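Local coordinates for Csm3 (Thermoplasma volcanium, PDB 6AE2), which probably binds CRISPR RNA as a repeated subunit of the type III-A Csm effector complex and probably cleaves target RNA, at residues Y28-N33 and L182-G187; E37-L42 and Y217-I222; G41-G46 and G210-R215; I61-L66 and L75-G80; I147-E152 and P164-R169. All blocks are in the same frame, centred on the assembly; numbering follows the deposited sequence.

Interactions 1, 2 and 4 are strand pairings of the same antiparallel sheet. The first two use successive parts of strand 26-38, with centres about 27 Å apart, while interaction 4 is the hairpin at the sheet's other border. Interaction 1 is mainly apolar on its helix-covered face. Interaction 2, the most buried, is governed by backbone bonds where the strands give way to loops, and interaction 3 continues it through the shared Gly-41 and Leu-42 with backbone and water bonds. Interaction 5, a separate two-stranded ribbon with several exposed residues, is rich in charges. His-43 ties interaction 3 to interaction 5, and interactions 2, 3 and 5 all reach the second subunit.

Interaction 1 (Y28-N33 and L182-G187); sequences YNIIYN and LSIYEG
Ile-30 and Ile-184 form the apolar centre, with CD1 of Ile-30 3.7 Å from CG1 of Ile-184. Beside them the Tyr-28 ring offers a face to Ile-184, whose CB stands 4.2 Å from the ring centroid and 24° off the ring normal, a CH-pi contact. The torsion that makes this possible places Tyr-28 CG between its backbone N and carbonyl carbon (chi1 45°), a crowded position that brings the ring back over the partner strand. Further along, Leu-182 CD1 meets the edge of the Tyr-32 ring at CE2, 4.1 Å away. Branched and aromatic side chains suit this buried face. The two strands run antiparallel: Ile-30 N donates to Leu-182 O at 2.6 Å, and Leu-182 N to Ile-30 O at 2.8 Å. At the next hydrogen-bonded pair, Ile-184 N to Tyr-28 O is 2.8 Å, but the return bond from Tyr-28 N to Ile-184 O is weak at 3.4 Å. On the other face, Ser-183 OG donates to Asn-29 OD1 at 2.9 Å, reaching it from 39° above the carbonyl plane. Trp-26 NE1 also binds OD1, and Asn-29 ND2 bonds to Tyr-235 OH, which fixes the amide's rotation. In this RRM-like sheet, strand 26-38 runs between strands 175-185 and 220-230, and helix 190-205 covers the apolar face, with Met-193 on Ile-184, Leu-197 on Leu-182 and Glu-190 bonded to Tyr-28 OH.

Interaction 2 (E37-L42 and Y217-I222); sequences EVLTGL and YGSVKI
Ser-219 O is gripped by two successive amides, Leu-39 N at 2.8 Å and Thr-40 N at 3.2 Å, both arriving from the same face of its carbonyl plane. This is the pattern of a classic beta bulge, at the end of the pairing of strands 26-38 and 220-230; the loop leading into strand 220-230 is probably the glycine-rich loop characteristic of RAMP proteins. The regular ladder runs through Val-38 with Val-220 to Glu-37 with Lys-221, whose amides and carbonyls bond in both directions. Their side chains lie alongside each other, but the salt bridge from Glu-37 OE2 to Lys-221 NZ is long at 3.7 Å. Leu-39 CD1 lies 4.0 Å from Lys-221 CB; the lysine's aliphatic part packs here, and the residue as a whole is exposed. Thr-40 turns OG1 between its backbone N and carbonyl carbon (chi1 56°), where it accepts from Ser-219 N at 2.7 Å and also bonds to Gly-216 O. A threonine thus mimics backbone where the ladder lapses. Asp-129 and Arg-128 of the second subunit pack on Thr-40 and Ser-219. Gly-218, whose positive phi (71°) suits glycine, gives its N to Gly-41 O at 2.6 Å, from 44° above the carbonyl plane.

Interaction 3 (G41-G46 and G210-R215); sequences GLHIGG and GGNGTR
His-43 gives the largest share of the buried surface, followed by Gly-210 and Gly-211, whose backbones are its chief partners. The two glycines open the loop between helix 190-205 and strand 220-230, probably the glycine-rich loop characteristic of the RAMP superfamily, while His-43 belongs to the loop that follows strand 26-38. Gly-211 N donates to His-43 O at 2.9 Å, nearly along the C=O axis. His-43 O also lies 3.2 Å from Gly-210 CA in a CA-H...O contact. Gly-210 turns the side where a side chain would sit onto His-43 O, with no space for one, and its positive phi (77°) also favours glycine; Ile-44 CG1 comes within 3.9 Å of Gly-210 CA. A water extends the backbone link, accepting from His-43 N at 2.9 Å and standing 2.8 Å from Gly-211 O. With CG anti to the backbone N (chi1 179°), the imidazole reaches strand 166-170, where its ND1 bonds to Glu-168 O. Ile-167 packs against the ring, which joins three parts of the chain. Across the contact the imidazole and the Asn-212 amide are inclined at 58°, and their closest atoms, His-43 CD2 and Asn-212 ND2, are 4.1 Å apart.

Interaction 4 (I61-L66 and L75-G80); sequences ITTKYL and LPYIPG
Thr-63 and Leu-75 pair through two backbone bonds: Thr-63 N donates to Leu-75 O and Leu-75 N to Thr-63 O, each at 2.9 Å. The next pair, Thr-62 with Pro-76, is non-hydrogen-bonded, which suits a proline because no N-H is called for; there Pro-76 CA makes a CA-H...O contact of 3.4 Å with Ile-61 O. Tyr-65 OH donates weakly to Pro-76 O at 2.7 Å and also bonds to Leu-132 N of strand 125-132. These segments form the beta hairpin of strands 62-67 and 71-78, one border of the main sheet with strand 62-67 outermost; the strand directions differ by 117°, well short of antiparallel. Among the apolar contacts, the Tyr-65 ring crosses Leu-75 at about a right angle, with Tyr-65 CD1 near Leu-75 CB and Leu-75 CD1 off-centre above the ring, 4.3 Å from the centroid, in a CH-pi contact. Tyr-77 CG sits between backbone N and carbonyl carbon (chi1 77°), which swings the ring across to Ile-61 and Thr-63: Ile-61 CG2 lies over one face, Thr-62 O at the edge. Thr-63 CG2 comes within 3.6 Å of Tyr-77 CD1. Ile-61 CG2 touches Pro-79 CG at 4.1 Å; Pro-79 holds the N-cap position of helix 80-93.

Interaction 5 (I147-E152 and P164-R169); sequences IEIKSE and PRFIER
Strands 147-151 and 166-169 pair antiparallel at 148°, with two-way backbone bonds at Glu-148 with Arg-169 and at Lys-150 with Ile-167, and one from Glu-152 N to Arg-165 O at 2.8 Å. On one face Glu-148 and Arg-169 run alongside each other. Glu-148 OE2 meets Arg-169 NH1 at 3.1 Å in a salt bridge, its hydrogen bond weak because bent (132° at the hydrogen), although the carboxylate and guanidinium planes are only 25° apart. Lys-150 also runs alongside the arginine, its CB 3.6 Å from Arg-169 CD. Bends at chi2 and chi4 turn Lys-150 NZ to Glu-152 OE2, 2.8 Å away, a salt bridge that meets the carboxylate from above its plane. Lys-150 NZ is also 4.3 Å from Arg-169 NH1, and the carboxylates probably balance these charges. Long, flexible side chains suit this place because their ends find partners beyond the ribbon: Tyr-217 OH binds Glu-152 OE2, its ring makes a cation-pi contact with Arg-169, and in the second subunit Asp-129 takes Arg-169 NH2, Tyr-77 OH takes Glu-148 OE1 and Ser-81 OG takes Lys-150 NZ. The opposite face is more apolar, with Ile-149 CG2 3.7 Å from Phe-166 CB and Ser-151 CB 4.0 Å from Phe-166 CD2. The arrangement is a two-stranded antiparallel ribbon separate from the main RRM-like sheet, and its subunit contacts are consistent with the stacking of Csm3 copies in Csm complexes.

Interaction 1 (Y28-N33 and L182-G187)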
# COMPACT_ATOMS: atom_id res chain seq x y z
N TYR A 28 -13.66 -8.65 -30.75
CA TYR A 28 -12.26 -8.29 -30.63
C TYR A 28 -11.83 -8.47 -29.18
O TYR A 28 -12.65 -8.59 -28.28
CB TYR A 28 -12.01 -6.84 -31.08
CG TYR A 28 -13.02 -5.84 -30.56
CD1 TYR A 28 -12.86 -5.23 -29.32
CD2 TYR A 28 -14.14 -5.51 -31.30
CE1 TYR A 28 -13.79 -4.31 -28.85
CE2 TYR A 28 -15.06 -4.60 -30.85
CZ TYR A 28 -14.89 -4.00 -29.63
OH TYR A 28 -15.83 -3.10 -29.18
N ASN A 29 -10.51 -8.52 -28.99
CA ASN A 29 -9.92 -8.42 -27.67
C ASN A 29 -9.42 -7.00 -27.45
O ASN A 29 -8.93 -6.35 -28.38
CB ASN A 29 -8.75 -9.40 -27.49
CG ASN A 29 -9.14 -10.83 -27.78
OD1 ASN A 29 -10.20 -11.30 -27.34
ND2 ASN A 29 -8.29 -11.55 -28.50
N ILE A 30 -9.57 -6.51 -26.22
CA ILE A 30 -8.97 -5.25 -25.80
C ILE A 30 -7.74 -5.59 -24.96
O ILE A 30 -7.84 -6.33 -23.97
CB ILE A 30 -9.96 -4.39 -25.00
CG1 ILE A 30 -11.15 -3.98 -25.87
CG2 ILE A 30 -9.27 -3.16 -24.45
CD1 ILE A 30 -12.37 -3.56 -25.08
N ILE A 31 -6.59 -5.07 -25.37
CA ILE A 31 -5.32 -5.36 -24.72
C ILE A 31 -4.91 -4.14 -23.91
O ILE A 31 -4.91 -3.02 -24.42
CB ILE A 31 -4.23 -5.74 -25.74
CG1 ILE A 31 -4.73 -6.85 -26.67
CG2 ILE A 31 -2.97 -6.18 -25.03
CD1 ILE A 31 -5.31 -8.04 -25.96
N TYR A 32 -4.55 -4.37 -22.65
CA TYR A 32 -4.05 -3.33 -21.76
C TYR A 32 -2.64 -3.72 -21.32
O TYR A 32 -2.44 -4.80 -20.76
CB TYR A 32 -4.94 -3.15 -20.53
CG TYR A 32 -6.30 -2.52 -20.78
CD1 TYR A 32 -6.42 -1.15 -20.96
CD2 TYR A 32 -7.45 -3.29 -20.80
CE1 TYR A 32 -7.66 -0.56 -21.18
CE2 TYR A 32 -8.69 -2.71 -21.01
CZ TYR A 32 -8.79 -1.35 -21.20
OH TYR A 32 -10.02 -0.78 -21.42
N ASN A 33 -1.68 -2.84 -21.56
CA ASN A 33 -0.32 -3.03 -21.04
C ASN A 33 -0.26 -2.38 -19.67
O ASN A 33 0.08 -1.20 -19.52
CB ASN A 33 0.72 -2.45 -22.00
CG ASN A 33 0.94 -3.33 -23.21
OD1 ASN A 33 1.19 -4.53 -23.09
ND2 ASN A 33 0.85 -2.74 -24.40
N LEU A 182 -9.14 -8.36 -22.50
CA LEU A 182 -10.59 -8.31 -22.39
C LEU A 182 -11.18 -8.76 -23.72
O LEU A 182 -10.92 -8.13 -24.75
CB LEU A 182 -11.06 -6.90 -22.04
CG LEU A 182 -11.73 -6.65 -20.70
CD1 LEU A 182 -11.99 -5.17 -20.53
CD2 LEU A 182 -13.03 -7.43 -20.61
N SER A 183 -11.96 -9.83 -23.70
CA SER A 183 -12.60 -10.35 -24.91
C SER A 183 -14.03 -9.81 -25.00
O SER A 183 -14.79 -9.89 -24.03
CB SER A 183 -12.61 -11.87 -24.91
OG SER A 183 -11.28 -12.37 -24.91
N ILE A 184 -14.37 -9.26 -26.16
CA ILE A 184 -15.66 -8.61 -26.38
C ILE A 184 -16.44 -9.41 -27.41
O ILE A 184 -15.92 -9.72 -28.49
CB ILE A 184 -15.48 -7.15 -26.85
CG1 ILE A 184 -14.52 -6.40 -25.93
CG2 ILE A 184 -16.84 -6.45 -26.93
CD1 ILE A 184 -14.99 -6.31 -24.50
N TYR A 185 -17.69 -9.73 -27.08
CA TYR A 185 -18.57 -10.46 -27.98
C TYR A 185 -19.77 -9.60 -28.33
O TYR A 185 -20.13 -8.67 -27.60
CB TYR A 185 -19.02 -11.78 -27.34
CG TYR A 185 -17.90 -12.80 -27.20
CD1 TYR A 185 -16.90 -12.62 -26.26
CD2 TYR A 185 -17.86 -13.93 -28.01
CE1 TYR A 185 -15.87 -13.55 -26.13
CE2 TYR A 185 -16.83 -14.85 -27.89
CZ TYR A 185 -15.84 -14.66 -26.95
OH TYR A 185 -14.82 -15.57 -26.83
N GLU A 186 -20.40 -9.91 -29.46
CA GLU A 186 -21.60 -9.18 -29.86
C GLU A 186 -22.71 -9.43 -28.85
O GLU A 186 -22.99 -10.57 -28.48
CB GLU A 186 -22.04 -9.60 -31.26
CG GLU A 186 -20.93 -9.54 -32.30
CD GLU A 186 -21.44 -9.39 -33.72
OE1 GLU A 186 -20.98 -8.45 -34.41
OE2 GLU A 186 -22.29 -10.20 -34.14
N GLY A 187 -23.33 -8.34 -28.39
CA GLY A 187 -24.27 -8.39 -27.29
C GLY A 187 -23.68 -7.96 -25.96
O GLY A 187 -24.43 -7.84 -24.98

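Interaction 2 (E37-L42 and Y217-I222)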
# COMPACT_ATOMS: atom_id res chain seq x y z
N GLU A 37 2.88 -0.22 -9.75
CA GLU A 37 3.94 0.39 -8.96
C GLU A 37 3.68 0.14 -7.48
O GLU A 37 2.57 0.38 -6.99
CB GLU A 37 4.06 1.89 -9.23
CG GLU A 37 5.29 2.51 -8.57
CD GLU A 37 5.39 4.01 -8.80
OE1 GLU A 37 6.50 4.56 -8.63
OE2 GLU A 37 4.37 4.63 -9.14
N VAL A 38 4.71 -0.32 -6.77
CA VAL A 38 4.62 -0.56 -5.34
C VAL A 38 4.79 0.77 -4.61
O VAL A 38 5.79 1.47 -4.79
CB VAL A 38 5.69 -1.58 -4.89
CG1 VAL A 38 5.73 -1.69 -3.38
CG2 VAL A 38 5.43 -2.93 -5.53
N LEU A 39 3.80 1.12 -3.78
CA LEU A 39 3.85 2.33 -2.96
C LEU A 39 4.26 2.04 -1.52
O LEU A 39 5.05 2.81 -0.95
CB LEU A 39 2.49 3.04 -2.98
CG LEU A 39 1.98 3.44 -4.36
CD1 LEU A 39 0.70 4.25 -4.23
CD2 LEU A 39 3.03 4.23 -5.12
N THR A 40 3.75 0.97 -0.91
CA THR A 40 4.28 0.46 0.34
C THR A 40 4.70 -0.98 0.13
O THR A 40 4.14 -1.69 -0.72
CB THR A 40 3.27 0.51 1.49
OG1 THR A 40 2.08 -0.20 1.12
CG2 THR A 40 2.91 1.96 1.80
N GLY A 41 5.68 -1.42 0.92
CA GLY A 41 6.24 -2.76 0.84
C GLY A 41 5.19 -3.83 0.62
O GLY A 41 4.21 -3.92 1.36
N LEU A 42 5.38 -4.64 -0.42
CA LEU A 42 4.36 -5.56 -0.91
C LEU A 42 4.78 -6.98 -0.61
O LEU A 42 5.90 -7.39 -0.94
CB LEU A 42 4.13 -5.37 -2.41
CG LEU A 42 3.43 -6.49 -3.16
CD1 LEU A 42 1.95 -6.52 -2.84
CD2 LEU A 42 3.65 -6.32 -4.66
N TYR A 217 1.14 -2.92 4.55
CA TYR A 217 1.80 -3.50 3.40
C TYR A 217 0.96 -3.31 2.14
O TYR A 217 -0.25 -3.09 2.19
CB TYR A 217 2.05 -5.00 3.60
CG TYR A 217 3.08 -5.41 4.63
CD1 TYR A 217 3.28 -4.68 5.79
CD2 TYR A 217 3.85 -6.56 4.44
CE1 TYR A 217 4.22 -5.07 6.73
CE2 TYR A 217 4.78 -6.96 5.37
CZ TYR A 217 4.97 -6.21 6.51
OH TYR A 217 5.90 -6.62 7.44
N GLY A 218 1.64 -3.40 0.99
CA GLY A 218 0.97 -3.69 -0.26
C GLY A 218 0.09 -2.60 -0.85
O GLY A 218 -0.84 -2.92 -1.59
N SER A 219 0.36 -1.33 -0.55
CA SER A 219 -0.31 -0.27 -1.30
C SER A 219 0.29 -0.19 -2.69
O SER A 219 1.51 -0.23 -2.85
CB SER A 219 -0.18 1.06 -0.58
OG SER A 219 -0.48 2.13 -1.47
N VAL A 220 -0.57 -0.07 -3.69
CA VAL A 220 -0.18 -0.26 -5.08
C VAL A 220 -0.85 0.80 -5.94
O VAL A 220 -2.00 1.17 -5.71
CB VAL A 220 -0.55 -1.69 -5.54
CG1 VAL A 220 -0.80 -1.75 -7.03
CG2 VAL A 220 0.54 -2.67 -5.12
N LYS A 221 -0.12 1.31 -6.93
CA LYS A 221 -0.68 2.18 -7.96
C LYS A 221 -0.71 1.40 -9.27
O LYS A 221 0.34 0.95 -9.75
CB LYS A 221 0.13 3.46 -8.11
CG LYS A 221 -0.29 4.31 -9.30
CD LYS A 221 0.82 5.23 -9.75
CE LYS A 221 1.01 6.39 -8.78
NZ LYS A 221 1.92 7.44 -9.33
N ILE A 222 -1.90 1.24 -9.84
CA ILE A 222 -2.10 0.49 -11.07
C ILE A 222 -2.35 1.47 -12.20
O ILE A 222 -3.19 2.37 -12.08
CB ILE A 222 -3.25 -0.52 -10.94
CG1 ILE A 222 -2.88 -1.62 -9.95
CG2 ILE A 222 -3.62 -1.10 -12.30
CD1 ILE A 222 -3.58 -2.94 -10.18

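Interaction 3 (G41-G46 and G210-R215)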
# COMPACT_ATOMS: atom_id res chain seq x y z
N GLY A 41 5.68 -1.42 0.92
CA GLY A 41 6.24 -2.76 0.84
C GLY A 41 5.19 -3.83 0.62
O GLY A 41 4.21 -3.92 1.36
N LEU A 42 5.38 -4.64 -0.42
CA LEU A 42 4.36 -5.56 -0.91
C LEU A 42 4.78 -6.98 -0.61
O LEU A 42 5.90 -7.39 -0.94
CB LEU A 42 4.13 -5.37 -2.41
CG LEU A 42 3.43 -6.49 -3.16
CD1 LEU A 42 1.95 -6.52 -2.84
CD2 LEU A 42 3.65 -6.32 -4.66
N HIS A 43 3.88 -7.74 0.01
CA HIS A 43 4.16 -9.12 0.41
C HIS A 43 3.09 -10.04 -0.16
O HIS A 43 1.96 -10.09 0.34
CB HIS A 43 4.24 -9.25 1.93
CG HIS A 43 4.49 -10.65 2.39
ND1 HIS A 43 5.75 -11.22 2.39
CD2 HIS A 43 3.64 -11.61 2.82
CE1 HIS A 43 5.67 -12.47 2.82
NE2 HIS A 43 4.40 -12.73 3.09
N ILE A 44 3.46 -10.77 -1.21
CA ILE A 44 2.67 -11.88 -1.73
C ILE A 44 3.45 -13.15 -1.42
O ILE A 44 4.51 -13.40 -2.00
CB ILE A 44 2.39 -11.74 -3.23
CG1 ILE A 44 1.54 -10.50 -3.50
CG2 ILE A 44 1.69 -12.98 -3.75
CD1 ILE A 44 1.69 -9.93 -4.88
N GLY A 45 2.94 -13.94 -0.48
CA GLY A 45 3.69 -15.07 0.02
C GLY A 45 3.82 -16.19 -1.00
O GLY A 45 2.98 -16.36 -1.88
N GLY A 46 4.89 -16.97 -0.85
CA GLY A 46 5.15 -18.08 -1.74
C GLY A 46 4.25 -19.27 -1.50
O GLY A 46 4.58 -20.40 -1.87
N GLY A 210 -1.74 -8.52 -1.53
CA GLY A 210 -0.98 -9.40 -0.67
C GLY A 210 -1.49 -9.40 0.76
O GLY A 210 -2.66 -9.10 1.04
N GLY A 211 -0.59 -9.73 1.68
CA GLY A 211 -0.91 -9.85 3.08
C GLY A 211 -0.39 -8.69 3.91
O GLY A 211 0.37 -7.85 3.45
N ASN A 212 -0.82 -8.67 5.17
CA ASN A 212 -0.39 -7.68 6.16
C ASN A 212 -0.79 -6.26 5.76
O ASN A 212 -0.08 -5.30 6.06
CB ASN A 212 1.12 -7.77 6.42
CG ASN A 212 1.53 -9.08 7.05
OD1 ASN A 212 1.23 -9.34 8.21
ND2 ASN A 212 2.21 -9.92 6.28
N GLY A 213 -1.94 -6.13 5.09
CA GLY A 213 -2.42 -4.80 4.73
C GLY A 213 -2.81 -3.96 5.93
O GLY A 213 -2.75 -2.73 5.87
N THR A 214 -3.21 -4.60 7.03
CA THR A 214 -3.45 -3.86 8.26
C THR A 214 -2.16 -3.27 8.81
O THR A 214 -2.18 -2.19 9.41
CB THR A 214 -4.09 -4.78 9.31
OG1 THR A 214 -3.38 -6.02 9.37
CG2 THR A 214 -5.54 -5.05 8.95
N ARG A 215 -1.03 -3.95 8.61
CA ARG A 215 0.27 -3.42 8.99
C ARG A 215 0.75 -2.32 8.05
O ARG A 215 1.79 -1.70 8.32
CB ARG A 215 1.31 -4.54 9.03
CG ARG A 215 0.96 -5.69 9.95
CD ARG A 215 1.93 -5.76 11.11
NE ARG A 215 1.88 -7.05 11.80
CZ ARG A 215 2.44 -7.28 12.99
NH1 ARG A 215 3.08 -6.31 13.62
NH2 ARG A 215 2.34 -8.48 13.54
O HOH W 1 1.32 -6.93 0.98

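Interaction 4 (I61-L66 and L75-G80)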
# COMPACT_ATOMS: atom_id res chain seq x y z
N ILE A 61 6.83 -14.58 -3.23
CA ILE A 61 6.87 -15.50 -4.36
C ILE A 61 7.79 -14.95 -5.44
O ILE A 61 7.78 -13.75 -5.74
CB ILE A 61 5.44 -15.75 -4.89
CG1 ILE A 61 5.42 -16.97 -5.82
CG2 ILE A 61 4.86 -14.51 -5.57
CD1 ILE A 61 4.02 -17.47 -6.11
N THR A 62 8.63 -15.82 -6.00
CA THR A 62 9.63 -15.41 -6.97
C THR A 62 9.64 -16.37 -8.15
O THR A 62 9.08 -17.46 -8.11
CB THR A 62 11.04 -15.34 -6.35
OG1 THR A 62 11.42 -16.63 -5.88
CG2 THR A 62 11.07 -14.36 -5.19
N THR A 63 10.31 -15.94 -9.22
CA THR A 63 10.58 -16.78 -10.37
C THR A 63 11.89 -16.34 -11.00
O THR A 63 12.43 -15.28 -10.68
CB THR A 63 9.44 -16.74 -11.40
OG1 THR A 63 9.62 -17.77 -12.36
CG2 THR A 63 9.41 -15.39 -12.11
N LYS A 64 12.42 -17.17 -11.90
CA LYS A 64 13.72 -16.90 -12.48
C LYS A 64 13.64 -15.77 -13.51
O LYS A 64 12.79 -15.78 -14.40
CB LYS A 64 14.28 -18.16 -13.14
CG LYS A 64 15.55 -17.92 -13.94
CD LYS A 64 16.11 -19.20 -14.54
CE LYS A 64 17.14 -18.90 -15.62
NZ LYS A 64 17.85 -20.12 -16.09
N TYR A 65 14.54 -14.80 -13.37
CA TYR A 65 14.79 -13.79 -14.39
C TYR A 65 16.20 -13.97 -14.92
O TYR A 65 17.10 -14.44 -14.21
CB TYR A 65 14.66 -12.36 -13.85
CG TYR A 65 13.27 -11.92 -13.44
CD1 TYR A 65 12.59 -12.55 -12.40
CD2 TYR A 65 12.64 -10.86 -14.07
CE1 TYR A 65 11.33 -12.14 -12.01
CE2 TYR A 65 11.38 -10.44 -13.70
CZ TYR A 65 10.72 -11.08 -12.66
OH TYR A 65 9.47 -10.67 -12.28
N LEU A 66 16.40 -13.58 -16.18
CA LEU A 66 17.74 -13.47 -16.76
C LEU A 66 18.10 -11.99 -16.73
O LEU A 66 17.68 -11.22 -17.59
CB LEU A 66 17.77 -14.04 -18.17
CG LEU A 66 19.15 -14.36 -18.76
CD1 LEU A 66 19.60 -15.75 -18.32
CD2 LEU A 66 19.12 -14.27 -20.27
N LEU A 75 13.55 -13.52 -8.65
CA LEU A 75 13.06 -12.18 -8.35
C LEU A 75 11.55 -12.21 -8.22
O LEU A 75 10.89 -13.11 -8.76
CB LEU A 75 13.49 -11.18 -9.43
CG LEU A 75 14.91 -10.62 -9.39
CD1 LEU A 75 15.30 -10.08 -10.76
CD2 LEU A 75 15.00 -9.54 -8.32
N PRO A 76 10.96 -11.24 -7.51
CA PRO A 76 9.51 -11.24 -7.33
C PRO A 76 8.76 -11.11 -8.65
O PRO A 76 9.25 -10.55 -9.63
CB PRO A 76 9.27 -10.01 -6.44
CG PRO A 76 10.54 -9.82 -5.72
CD PRO A 76 11.62 -10.21 -6.69
N TYR A 77 7.54 -11.65 -8.65
CA TYR A 77 6.55 -11.35 -9.67
C TYR A 77 5.19 -11.30 -8.98
O TYR A 77 5.02 -11.80 -7.87
CB TYR A 77 6.55 -12.38 -10.81
CG TYR A 77 5.88 -13.70 -10.49
CD1 TYR A 77 6.60 -14.74 -9.91
CD2 TYR A 77 4.54 -13.92 -10.79
CE1 TYR A 77 5.99 -15.95 -9.62
CE2 TYR A 77 3.93 -15.12 -10.50
CZ TYR A 77 4.66 -16.13 -9.92
OH TYR A 77 4.05 -17.34 -9.63
N ILE A 78 4.23 -10.66 -9.64
CA ILE A 78 2.89 -10.51 -9.09
C ILE A 78 1.97 -11.48 -9.82
O ILE A 78 1.69 -11.30 -11.02
CB ILE A 78 2.38 -9.07 -9.21
CG1 ILE A 78 3.29 -8.13 -8.41
CG2 ILE A 78 0.96 -8.96 -8.70
CD1 ILE A 78 2.74 -6.72 -8.27
N PRO A 79 1.48 -12.53 -9.16
CA PRO A 79 0.58 -13.47 -9.84
C PRO A 79 -0.71 -12.79 -10.26
O PRO A 79 -1.26 -11.95 -9.53
CB PRO A 79 0.33 -14.55 -8.78
CG PRO A 79 1.38 -14.35 -7.73
CD PRO A 79 1.73 -12.90 -7.76
N GLY A 80 -1.20 -13.14 -11.45
CA GLY A 80 -2.46 -12.60 -11.91
C GLY A 80 -3.62 -12.99 -11.02
O GLY A 80 -4.61 -12.25 -10.91

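Interaction 5 (I147-E152 and P164-R169)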
# COMPACT_ATOMS: atom_id res chain seq x y z
N ILE A 147 14.12 -6.26 -2.68
CA ILE A 147 13.47 -6.95 -1.57
C ILE A 147 14.03 -6.42 -0.25
O ILE A 147 15.25 -6.39 -0.04
CB ILE A 147 13.62 -8.47 -1.68
CG1 ILE A 147 12.53 -9.02 -2.61
CG2 ILE A 147 13.51 -9.12 -0.31
CD1 ILE A 147 12.36 -10.51 -2.59
N GLU A 148 13.12 -6.01 0.63
CA GLU A 148 13.46 -5.61 1.99
C GLU A 148 13.04 -6.71 2.96
O GLU A 148 11.99 -7.34 2.79
CB GLU A 148 12.77 -4.29 2.35
CG GLU A 148 12.49 -4.12 3.83
CD GLU A 148 11.38 -3.13 4.12
OE1 GLU A 148 11.57 -2.28 5.01
OE2 GLU A 148 10.32 -3.21 3.47
N ILE A 149 13.88 -6.94 3.96
CA ILE A 149 13.55 -7.84 5.06
C ILE A 149 13.02 -6.98 6.21
O ILE A 149 13.75 -6.14 6.76
CB ILE A 149 14.77 -8.66 5.50
CG1 ILE A 149 15.35 -9.41 4.30
CG2 ILE A 149 14.39 -9.63 6.60
CD1 ILE A 149 16.39 -10.45 4.67
N LYS A 150 11.76 -7.18 6.56
CA LYS A 150 11.08 -6.36 7.56
C LYS A 150 10.69 -7.22 8.75
O LYS A 150 10.02 -8.24 8.60
CB LYS A 150 9.84 -5.69 6.96
CG LYS A 150 8.96 -4.98 7.97
CD LYS A 150 9.45 -3.57 8.24
CE LYS A 150 8.67 -2.93 9.39
NZ LYS A 150 7.21 -2.90 9.11
N SER A 151 11.11 -6.79 9.94
CA SER A 151 10.77 -7.49 11.17
C SER A 151 9.40 -7.07 11.68
O SER A 151 9.01 -5.91 11.58
CB SER A 151 11.83 -7.22 12.24
OG SER A 151 11.73 -5.89 12.72
N GLU A 152 8.67 -8.05 12.22
CA GLU A 152 7.38 -7.80 12.88
C GLU A 152 7.25 -8.70 14.11
O GLU A 152 6.45 -8.43 15.00
CB GLU A 152 6.20 -8.04 11.93
CG GLU A 152 6.33 -7.37 10.57
CD GLU A 152 5.72 -5.98 10.54
OE1 GLU A 152 5.19 -5.53 11.57
OE2 GLU A 152 5.78 -5.33 9.47
N PRO A 164 8.84 -11.75 16.75
CA PRO A 164 9.83 -10.99 15.97
C PRO A 164 10.28 -11.73 14.71
O PRO A 164 11.47 -11.96 14.53
CB PRO A 164 10.99 -10.83 16.94
CG PRO A 164 10.37 -10.92 18.29
CD PRO A 164 9.26 -11.92 18.15
N ARG A 165 9.32 -12.09 13.85
CA ARG A 165 9.65 -12.76 12.60
C ARG A 165 10.08 -11.73 11.55
O ARG A 165 9.90 -10.52 11.71
CB ARG A 165 8.46 -13.57 12.10
CG ARG A 165 7.16 -12.79 11.99
CD ARG A 165 5.96 -13.70 12.16
NE ARG A 165 6.01 -14.84 11.26
CZ ARG A 165 5.49 -14.86 10.03
NH1 ARG A 165 4.87 -13.78 9.56
NH2 ARG A 165 5.59 -15.95 9.28
N PHE A 166 10.66 -12.23 10.46
CA PHE A 166 11.24 -11.39 9.42
C PHE A 166 10.50 -11.65 8.11
O PHE A 166 10.58 -12.75 7.56
CB PHE A 166 12.73 -11.66 9.27
CG PHE A 166 13.51 -11.38 10.52
CD1 PHE A 166 13.63 -12.33 11.52
CD2 PHE A 166 14.12 -10.15 10.71
CE1 PHE A 166 14.34 -12.07 12.67
CE2 PHE A 166 14.84 -9.88 11.86
CZ PHE A 166 14.95 -10.84 12.84
N ILE A 167 9.79 -10.64 7.62
CA ILE A 167 8.94 -10.77 6.45
C ILE A 167 9.58 -10.05 5.27
O ILE A 167 10.08 -8.93 5.42
CB ILE A 167 7.53 -10.22 6.73
CG1 ILE A 167 6.96 -10.86 8.00
CG2 ILE A 167 6.61 -10.46 5.54
CD1 ILE A 167 5.49 -10.60 8.22
N GLU A 168 9.58 -10.70 4.11
CA GLU A 168 10.09 -10.09 2.90
C GLU A 168 9.02 -9.20 2.26
O GLU A 168 7.83 -9.50 2.31
CB GLU A 168 10.53 -11.16 1.90
CG GLU A 168 11.87 -11.80 2.21
CD GLU A 168 12.32 -12.73 1.10
OE1 GLU A 168 11.60 -12.85 0.09
OE2 GLU A 168 13.40 -13.36 1.25
N ARG A 169 9.47 -8.10 1.67
CA ARG A 169 8.59 -7.19 0.94
C ARG A 169 9.32 -6.66 -0.28
O ARG A 169 10.55 -6.55 -0.30
CB ARG A 169 8.12 -6.00 1.79
CG ARG A 169 7.75 -6.32 3.23
CD ARG A 169 7.84 -5.08 4.09
NE ARG A 169 6.64 -4.26 4.00
CZ ARG A 169 6.57 -2.99 4.39
NH1 ARG A 169 7.65 -2.39 4.88
NH2 ARG A 169 5.43 -2.32 4.27